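Local coordinates for Lysine/ornithine decarboxylase (Selenomonas ruminantium, PDB 5GJO), which decarboxylates both L-lysine and L-ornithine with pyridoxal 5'-phosphate as cofactor, giving cadaverine and putrescine, and works as a homodimer, at residues F116-I122 against L163-A167; S183-S187 against G228-D232. The protein carries 2 engineered substitutions. All blocks are in the same frame, centred on the assembly; numbering follows the deposited sequence.

Interaction 1: F116-I122 against L163-A167; sequences FDDPSEI and LLKAA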
loop_
_atom_site.group_PDB
_atom_site.type_symbol
_atom_site.label_atom_id
_atom_site.label_comp_id
_atom_site.label_asym_id
_atom_site.label_seq_id
_atom_site.Cartn_x
_atom_site.Cartn_y
_atom_site.Cartn_z
ATOM N N PHE A 116 -20.064 -14.006 10.932
ATOM C CA PHE A 116 -20.590 -12.715 11.314
ATOM C C PHE A 116 -20.366 -12.423 12.800
ATOM O O PHE A 116 -20.153 -13.308 13.576
ATOM C CB PHE A 116 -22.067 -12.590 10.947
ATOM C CG PHE A 116 -22.987 -13.354 11.843
ATOM C CD1 PHE A 116 -22.895 -14.720 11.951
ATOM C CD2 PHE A 116 -23.966 -12.701 12.567
ATOM C CE1 PHE A 116 -23.760 -15.420 12.764
ATOM C CE2 PHE A 116 -24.817 -13.389 13.386
ATOM C CZ PHE A 116 -24.714 -14.744 13.490
ATOM N N ASP A 117 -20.377 -11.149 13.146
ATOM C CA ASP A 117 -20.207 -10.737 14.527
ATOM C C ASP A 117 -21.154 -9.628 14.975
ATOM O O ASP A 117 -20.946 -9.048 16.003
ATOM C CB ASP A 117 -18.748 -10.361 14.823
ATOM C CG ASP A 117 -18.266 -9.163 14.027
ATOM O OD1 ASP A 117 -19.083 -8.399 13.526
ATOM O OD2 ASP A 117 -17.051 -8.990 13.922
ATOM N N ASP A 118 -22.159 -9.320 14.175
ATOM C CA ASP A 118 -23.055 -8.206 14.495
ATOM C C ASP A 118 -24.499 -8.455 14.080
ATOM O O ASP A 118 -24.732 -9.097 13.083
ATOM C CB ASP A 118 -22.566 -6.934 13.825
ATOM C CG ASP A 118 -23.137 -5.697 14.458
ATOM O OD1 ASP A 118 -22.520 -5.207 15.417
ATOM O OD2 ASP A 118 -24.192 -5.236 14.010
ATOM N N PRO A 119 -25.468 -7.897 14.799
ATOM C CA PRO A 119 -26.848 -8.118 14.294
ATOM C C PRO A 119 -27.121 -7.444 12.975
ATOM O O PRO A 119 -27.937 -7.939 12.198
ATOM C CB PRO A 119 -27.718 -7.550 15.432
ATOM C CG PRO A 119 -26.841 -6.811 16.345
ATOM C CD PRO A 119 -25.416 -7.242 16.138
ATOM N N SER A 120 -26.385 -6.371 12.639
ATOM C CA SER A 120 -26.597 -5.686 11.385
ATOM C C SER A 120 -26.202 -6.492 10.127
ATOM O O SER A 120 -26.521 -6.136 9.025
ATOM C CB SER A 120 -25.906 -4.358 11.412
ATOM O OG SER A 120 -24.470 -4.403 11.279
ATOM N N GLU A 121 -25.468 -7.578 10.330
ATOM C CA GLU A 121 -25.034 -8.467 9.248
ATOM C C GLU A 121 -26.075 -9.505 8.821
ATOM O O GLU A 121 -26.018 -10.055 7.746
ATOM C CB GLU A 121 -23.763 -9.194 9.660
ATOM C CG GLU A 121 -22.993 -9.836 8.505
ATOM C CD GLU A 121 -22.327 -8.843 7.572
ATOM O OE1 GLU A 121 -22.404 -7.640 7.840
ATOM O OE2 GLU A 121 -21.735 -9.275 6.576
ATOM N N ILE A 122 -27.016 -9.780 9.708
ATOM C CA ILE A 122 -27.901 -10.936 9.538
ATOM C C ILE A 122 -28.800 -10.723 8.329
ATOM O O ILE A 122 -28.905 -11.604 7.428
ATOM C CB ILE A 122 -28.723 -11.159 10.803
ATOM C CG1 ILE A 122 -27.843 -11.624 11.951
ATOM C CG2 ILE A 122 -29.874 -12.204 10.529
ATOM C CD1 ILE A 122 -28.535 -11.718 13.307
ATOM N N LEU A 163 -27.071 -13.976 18.869
ATOM C CA LEU A 163 -26.867 -13.773 17.470
ATOM C C LEU A 163 -27.187 -15.015 16.590
ATOM O O LEU A 163 -27.782 -14.844 15.510
ATOM C CB LEU A 163 -25.404 -13.275 17.198
ATOM C CG LEU A 163 -25.194 -11.828 17.553
ATOM C CD1 LEU A 163 -23.665 -11.586 17.685
ATOM C CD2 LEU A 163 -25.773 -10.876 16.509
ATOM N N LEU A 164 -26.769 -16.190 17.029
ATOM C CA LEU A 164 -27.072 -17.390 16.306
ATOM C C LEU A 164 -28.628 -17.600 16.256
ATOM O O LEU A 164 -29.176 -17.960 15.224
ATOM C CB LEU A 164 -26.421 -18.561 16.929
ATOM C CG LEU A 164 -24.891 -18.706 16.697
ATOM C CD1 LEU A 164 -24.312 -19.857 17.469
ATOM C CD2 LEU A 164 -24.610 -18.862 15.192
ATOM N N LYS A 165 -29.296 -17.372 17.390
ATOM C CA LYS A 165 -30.766 -17.518 17.438
ATOM C C LYS A 165 -31.414 -16.510 16.504
ATOM O O LYS A 165 -32.319 -16.890 15.777
ATOM C CB LYS A 165 -31.265 -17.520 18.892
ATOM C CG LYS A 165 -32.738 -17.826 19.123
ATOM C CD LYS A 165 -33.106 -19.211 18.630
ATOM C CE LYS A 165 -34.428 -19.729 19.171
ATOM N NZ LYS A 165 -34.260 -21.218 19.099
ATOM N N ALA A 166 -30.956 -15.241 16.420
ATOM C CA ALA A 166 -31.507 -14.282 15.465
ATOM C C ALA A 166 -31.254 -14.679 14.016
ATOM O O ALA A 166 -32.058 -14.399 13.068
ATOM C CB ALA A 166 -30.991 -12.872 15.733
ATOM N N ALA A 167 -30.054 -15.206 13.757
ATOM C CA ALA A 167 -29.771 -15.636 12.411
ATOM C C ALA A 167 -30.709 -16.791 12.044
ATOM O O ALA A 167 -31.221 -16.807 10.929
ATOM C CB ALA A 167 -28.325 -16.166 12.289
#
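F116 and L163 meet through two different rotations. The ring carbon CG of F116 sits between its own backbone N and carbonyl carbon (chi1 75°), whereas L163 CG stands beside the backbone N, anti to the carbonyl carbon (chi1 -76°). The two side chains therefore run past each other in opposite directions, with F116 CE2 3.9 Å from L163 CB. The far end of the ring meets the helix backbone edge-on: CZ lies 3.7 Å from the carbonyl O of L163, near the ring plane. That oxygen already accepts the helical bond from A167 N, so the aromatic edge only lies alongside a satisfied acceptor. Beyond the ring, L163 CD2 presses on the loop backbone, 3.4 Å from P119 N, and also touches P119 CD. I122 covers the next helical turn, its CD1 3.6 Å from A166 CB. The loop contains an Asx turn, D118 OD2 accepting from S120 N at 2.8 Å with an angle of 164° at the hydrogen. On the side away from the helix, D117 accepts from G154 N of its own chain and forms a salt bridge with K276 of the second subunit. Within the barrel, the contact lays the turn between strand 113-116 and helix 122-128 against helix 160-169, while V134 and V136 of the adjacent strand 133-137 pack on F116.

Interaction 2: S183-S187 against G228-D232; sequences SQSLS and GLNVD. With PLP (pyridoxal-5'-phosphate), chain H; SO4 (sulfate ion), chain C.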
loop_
_atom_site.group_PDB
_atom_site.type_symbol
_atom_site.label_atom_id
_atom_site.label_comp_id
_atom_site.label_asym_id
_atom_site.label_seq_id
_atom_site.Cartn_x
_atom_site.Cartn_y
_atom_site.Cartn_z
ATOM N N SER A 183 -3.205 -12.067 14.636
ATOM C CA SER A 183 -2.127 -12.476 13.741
ATOM C C SER A 183 -0.751 -12.492 14.399
ATOM O O SER A 183 -0.464 -11.693 15.252
ATOM C CB SER A 183 -2.106 -11.671 12.445
ATOM O OG SER A 183 -1.401 -12.350 11.439
ATOM N N GLN A 184 0.086 -13.421 13.957
ATOM C CA GLN A 184 1.385 -13.617 14.545
ATOM C C GLN A 184 1.253 -13.806 16.041
ATOM O O GLN A 184 1.710 -13.008 16.796
ATOM C CB GLN A 184 2.366 -12.494 14.204
ATOM C CG GLN A 184 3.773 -12.749 14.710
ATOM C CD GLN A 184 4.562 -13.736 13.855
ATOM O OE1 GLN A 184 4.033 -14.358 12.970
ATOM N NE2 GLN A 184 5.846 -13.870 14.156
ATOM N N SER A 185 0.530 -14.844 16.433
ATOM C CA SER A 185 0.337 -15.138 17.825
ATOM C C SER A 185 1.509 -15.952 18.353
ATOM O O SER A 185 1.843 -16.978 17.812
ATOM C CB SER A 185 -0.957 -15.922 18.028
ATOM O OG SER A 185 -1.085 -16.322 19.348
ATOM N N LEU A 186 2.124 -15.457 19.406
ATOM C CA LEU A 186 3.160 -16.198 20.101
ATOM C C LEU A 186 2.573 -16.913 21.317
ATOM O O LEU A 186 3.292 -17.491 22.070
ATOM C CB LEU A 186 4.337 -15.292 20.476
ATOM C CG LEU A 186 4.893 -14.432 19.331
ATOM C CD1 LEU A 186 6.055 -13.555 19.745
ATOM C CD2 LEU A 186 5.299 -15.311 18.174
ATOM N N SER A 187 1.253 -16.862 21.468
ATOM C CA SER A 187 0.538 -17.553 22.549
ATOM C C SER A 187 -0.165 -18.787 22.068
ATOM O O SER A 187 -0.857 -18.756 21.083
ATOM C CB SER A 187 -0.503 -16.614 23.226
ATOM O OG SER A 187 -1.269 -17.328 24.212
ATOM N N GLY A 228 14.131 -14.498 13.964
ATOM C CA GLY A 228 13.737 -15.898 14.033
ATOM C C GLY A 228 12.315 -15.998 14.576
ATOM O O GLY A 228 11.472 -15.047 14.467
ATOM N N LEU A 229 12.019 -17.157 15.123
ATOM C CA LEU A 229 10.649 -17.437 15.668
ATOM C C LEU A 229 10.886 -18.127 17.003
ATOM O O LEU A 229 11.526 -19.192 17.019
ATOM C CB LEU A 229 9.864 -18.353 14.714
ATOM C CG LEU A 229 8.445 -18.787 15.230
ATOM C CD1 LEU A 229 7.675 -17.530 15.603
ATOM C CD2 LEU A 229 7.693 -19.586 14.196
ATOM N N ASN A 230 10.423 -17.514 18.094
ATOM C CA ASN A 230 10.666 -17.998 19.396
ATOM C C ASN A 230 9.643 -18.993 19.900
ATOM O O ASN A 230 9.664 -19.328 21.073
ATOM C CB ASN A 230 10.852 -16.819 20.363
ATOM C CG ASN A 230 9.572 -16.047 20.608
ATOM O OD1 ASN A 230 8.470 -16.544 20.363
ATOM N ND2 ASN A 230 9.725 -14.787 21.001
ATOM N N VAL A 231 8.817 -19.517 19.012
ATOM C CA VAL A 231 7.793 -20.543 19.312
ATOM C C VAL A 231 8.190 -21.826 18.611
ATOM O O VAL A 231 8.567 -21.784 17.466
ATOM C CB VAL A 231 6.438 -20.086 18.613
ATOM C CG1 VAL A 231 5.430 -21.192 18.424
ATOM C CG2 VAL A 231 5.832 -18.957 19.392
ATOM N N ASP A 232 7.934 -22.955 19.240
ATOM C CA ASP A 232 8.064 -24.235 18.580
ATOM C C ASP A 232 6.720 -24.516 17.936
ATOM O O ASP A 232 5.763 -24.761 18.647
ATOM C CB ASP A 232 8.355 -25.264 19.657
ATOM C CG ASP A 232 8.273 -26.697 19.175
ATOM O OD1 ASP A 232 7.747 -27.002 18.124
ATOM O OD2 ASP A 232 8.763 -27.542 19.899
HETATM N N1 PLP H . -8.871 -15.894 8.649
HETATM C C2 PLP H . -9.384 -14.676 8.948
HETATM C C2A PLP H . -10.874 -14.500 9.078
HETATM C C3 PLP H . -8.481 -13.515 9.147
HETATM O O3 PLP H . -8.973 -12.281 9.449
HETATM C C4 PLP H . -7.026 -13.748 9.007
HETATM C C4A PLP H . -6.047 -12.653 9.187
HETATM O O4A PLP H . -6.392 -11.494 9.027
HETATM C C5 PLP H . -6.594 -15.128 8.677
HETATM C C6 PLP H . -7.553 -16.125 8.518
HETATM C C5A PLP H . -5.126 -15.448 8.517
HETATM O O4P PLP H . -4.412 -14.994 9.665
HETATM P P PLP H . -2.870 -15.400 9.882
HETATM O O1P PLP H . -2.904 -16.905 10.004
HETATM O O2P PLP H . -2.478 -14.681 11.150
HETATM O O3P PLP H . -2.180 -14.892 8.637
HETATM S S SO4 C . 1.346 -18.576 26.340
HETATM O O1 SO4 C . 0.981 -19.727 25.458
HETATM O O2 SO4 C . 1.533 -19.042 27.707
HETATM O O3 SO4 C . 2.666 -18.162 25.781
HETATM O O4 SO4 C . 0.390 -17.440 26.268
#
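L186 reaches across to L229, N230 and V231 with both methyls of an extended side chain. Its CG stands beside the backbone N, anti to the carbonyl carbon (chi1 -50°), and chi2 is close to 180°. CD2 comes 3.9 Å from V231 CG2 and 4.1 Å from L229 CD1, while CD1 lies 3.9 Å from N230 OD1. The valine is crossed obliquely, its CG2 branch also touching the backbone at L186 CA, but the asparagine side chain is met at about a right angle. L229 starts differently, with CG anti to its backbone N (chi1 176°), and it is the end of the chain that turns in to reach L186. Q184 adds a marginal touch of its amide on L229; the amide nitrogen is bonded instead to the carbonyl of V223.

The serines on either side of Q184 and L186 have separate tasks. S183 OG donates to phosphate oxygen O2P of pyridoxal phosphate at 2.6 Å, and R259 bonds the same hydroxyl. S185 OG donates to S187 O at 3.0 Å, approaching a lone pair in the carbonyl plane and closing a short local bond just before the turn into helix 189-207. S187 OG caps A190 N and gives a 2.6 Å bond to a sulfate oxygen, O4; K144 and A189 N also hold this ion, which probably came from the crystallisation liquor.

Segment 183-187 follows strand 173-178 of the cofactor-binding barrel, so S183 belongs to the phosphate site while L186 packs on 228-232, in the loop after strand 214-216. The join is mainly apolar, with the amides of N230 and, marginally, Q184 at its border, and it buries a modest 169 Å². Directional bonds tie 183-187 to neighbouring loops and to the bound groups, consistent with L186 adding a nondirectional, dispersive contact to 228-232.

Overall arrangement
Followed from the N terminus, the chain first meets interaction 1, which closes the path from strand 113-116 through strand 133-137 to helix 160-169. Only after that does interaction 2 open, spanning helix 189-207 and strand 214-216 before it closes ahead of helix 233-247. The two are thus in series, neither nested nor crossed, with 40 residues between the segments of each. The centres of interactions 1 and 2 are about 32 Å apart; their nearest atoms are about 14 Å apart. Both belong to the pyridoxal-binding TIM-barrel domain: interaction 1 joins a loop to a helix beside the subunit interface, whereas interaction 2 joins two loops leading into successive helices, one loop carrying a phosphate ligand.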